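Local coordinates for protein nudix Hydrolase, RenU (Mycolicibacterium smegmatis, PDB 6UUF) that probably hydrolyses nucleotide substrates such as NADH, as a magnesium-dependent member of the Nudix hydrolase family, at residues L26-P31 / A112-P117. The protein carries 3 engineered substitutions. Sequence-based numbering, arbitrary orientation.
Sequences LLLRAP and ADAAEP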
loop_
_atom_site.group_PDB
_atom_site.type_symbol
_atom_site.label_atom_id
_atom_site.label_comp_id
_atom_site.label_asym_id
_atom_site.label_seq_id
_atom_site.Cartn_x
_atom_site.Cartn_y
_atom_site.Cartn_z
ATOM N N LEU A 26 1.757 -0.513 -1.939
ATOM C CA LEU A 26 2.762 -1.512 -1.695
ATOM C C LEU A 26 2.843 -1.917 -0.248
ATOM O O LEU A 26 3.146 -1.095 0.598
ATOM C CB LEU A 26 4.114 -0.994 -2.127
ATOM C CG LEU A 26 5.126 -2.086 -2.415
ATOM C CD1 LEU A 26 4.727 -3.023 -3.545
ATOM C CD2 LEU A 26 6.437 -1.375 -2.734
ATOM N N LEU A 27 2.605 -3.197 0.021
ATOM C CA LEU A 27 2.905 -3.826 1.314
ATOM C C LEU A 27 4.230 -4.524 1.187
ATOM O O LEU A 27 4.305 -5.680 0.751
ATOM C CB LEU A 27 1.798 -4.819 1.682
ATOM C CG LEU A 27 1.930 -5.618 2.969
ATOM C CD1 LEU A 27 2.203 -4.656 4.094
ATOM C CD2 LEU A 27 0.615 -6.354 3.273
ATOM N N LEU A 28 5.286 -3.802 1.514
ATOM C CA LEU A 28 6.646 -4.291 1.383
ATOM C C LEU A 28 7.102 -4.937 2.706
ATOM O O LEU A 28 7.084 -4.276 3.737
ATOM C CB LEU A 28 7.586 -3.154 1.045
ATOM C CG LEU A 28 9.050 -3.566 0.848
ATOM C CD1 LEU A 28 9.244 -4.652 -0.232
ATOM C CD2 LEU A 28 9.816 -2.319 0.466
ATOM N N ARG A 29 7.532 -6.199 2.643
ATOM C CA ARG A 29 7.968 -6.977 3.804
ATOM C C ARG A 29 9.456 -7.113 3.835
ATOM O O ARG A 29 10.084 -7.233 2.776
ATOM C CB ARG A 29 7.347 -8.359 3.822
ATOM C CG ARG A 29 5.826 -8.346 3.642
ATOM C CD ARG A 29 5.267 -9.769 3.634
ATOM N NE ARG A 29 5.812 -10.607 2.548
ATOM C CZ ARG A 29 5.560 -11.907 2.415
ATOM N NH1 ARG A 29 4.795 -12.564 3.303
ATOM N NH2 ARG A 29 6.099 -12.562 1.400
ATOM N N ALA A 30 10.025 -7.068 5.041
ATOM C CA ALA A 30 11.460 -7.356 5.237
ATOM C C ALA A 30 11.748 -8.139 6.511
ATOM O O ALA A 30 11.105 -7.930 7.524
ATOM C CB ALA A 30 12.317 -6.094 5.193
ATOM N N PRO A 31 12.723 -9.057 6.448
ATOM C CA PRO A 31 13.068 -9.815 7.649
ATOM C C PRO A 31 13.880 -8.951 8.582
ATOM O O PRO A 31 14.689 -8.133 8.122
ATOM C CB PRO A 31 13.921 -10.962 7.110
ATOM C CG PRO A 31 14.361 -10.546 5.746
ATOM C CD PRO A 31 13.703 -9.270 5.367
ATOM N N ALA A 112 5.058 -7.293 -1.505
ATOM C CA ALA A 112 6.399 -7.473 -2.046
ATOM C C ALA A 112 7.371 -7.704 -0.913
ATOM O O ALA A 112 7.055 -7.366 0.243
ATOM C CB ALA A 112 6.831 -6.271 -2.867
ATOM N N ASP A 113 8.526 -8.296 -1.254
ATOM C CA ASP A 113 9.623 -8.568 -0.320
ATOM C C ASP A 113 10.935 -7.822 -0.658
ATOM O O ASP A 113 11.298 -7.643 -1.811
ATOM C CB ASP A 113 9.961 -10.030 -0.345
ATOM C CG ASP A 113 8.812 -10.919 0.085
ATOM O OD1 ASP A 113 7.797 -10.459 0.628
ATOM O OD2 ASP A 113 8.934 -12.126 -0.149
ATOM N N ALA A 114 11.631 -7.387 0.376
ATOM C CA ALA A 114 13.023 -6.954 0.264
ATOM C C ALA A 114 13.899 -7.889 1.121
ATOM O O ALA A 114 13.408 -8.565 2.062
ATOM C CB ALA A 114 13.152 -5.542 0.774
ATOM N N ALA A 115 15.196 -7.902 0.814
ATOM C CA ALA A 115 16.160 -8.765 1.517
ATOM C C ALA A 115 16.415 -8.322 2.977
ATOM O O ALA A 115 16.778 -9.139 3.811
ATOM C CB ALA A 115 17.466 -8.834 0.730
ATOM N N GLU A 116 16.181 -7.046 3.283
ATOM C CA GLU A 116 16.472 -6.474 4.597
ATOM C C GLU A 116 15.677 -5.176 4.707
ATOM O O GLU A 116 15.115 -4.719 3.714
ATOM C CB GLU A 116 17.964 -6.189 4.734
ATOM C CG GLU A 116 18.561 -5.456 3.547
ATOM C CD GLU A 116 19.905 -4.860 3.866
ATOM O OE1 GLU A 116 20.930 -5.457 3.505
ATOM O OE2 GLU A 116 19.930 -3.801 4.506
ATOM N N PRO A 117 15.605 -4.580 5.900
ATOM C CA PRO A 117 14.900 -3.312 5.945
ATOM C C PRO A 117 15.712 -2.241 5.197
ATOM O O PRO A 117 16.885 -2.047 5.496
ATOM C CB PRO A 117 14.784 -3.027 7.456
ATOM C CG PRO A 117 15.006 -4.347 8.121
ATOM C CD PRO A 117 16.043 -4.991 7.241
#
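Arg29 and Asp113 are neighbours across a parallel strand pair, their side chains side by side and pointing the same way. CB and CG of Arg29 each lie 3.7 Å from Ala112 O. CD of Arg29 lies 4.0 Å from Asp113 OD1, and a bend at chi3 (-60°) sets Arg29 NE 2.8 Å from Asp113 OD1. Arg29 NH2 meets Asp113 OD1, also at 2.8 Å, on its syn lone pair, and adds a weak bond to OD2; NH1 turns elsewhere, to Ile160 O. This side-on salt bridge puts two donors on OD1, with guanidinium and carboxylate nearly coplanar (30° apart). An alanine here would probably leave OD1 without either donor and Asp113 freer to turn, though OD2 would keep its salt bridge to Arg89. Three hydrogen bonds join the backbones in a parallel ladder: Ala112 N to Leu27 O, Arg29 N to Ala112 O and Ala114 N to Arg29 O. On the other face, CD1 of Leu26 and of Leu28 each lie 3.9 Å from Ala112 CB. Past Ala114 the chain turns, and Ala30 CB meets Glu116 O at 3.5 Å. Within the mixed sheet of this Nudix domain, strand 23-31 pairs in parallel with 104-113 and is antiparallel to 37-44; Trp131 of strand 126-133 touches Leu28 and Ala30, while Arg29 NH1 also bonds weakly to Thr157 O of helix 144-158 and Leu162 touches the Arg29 side chain.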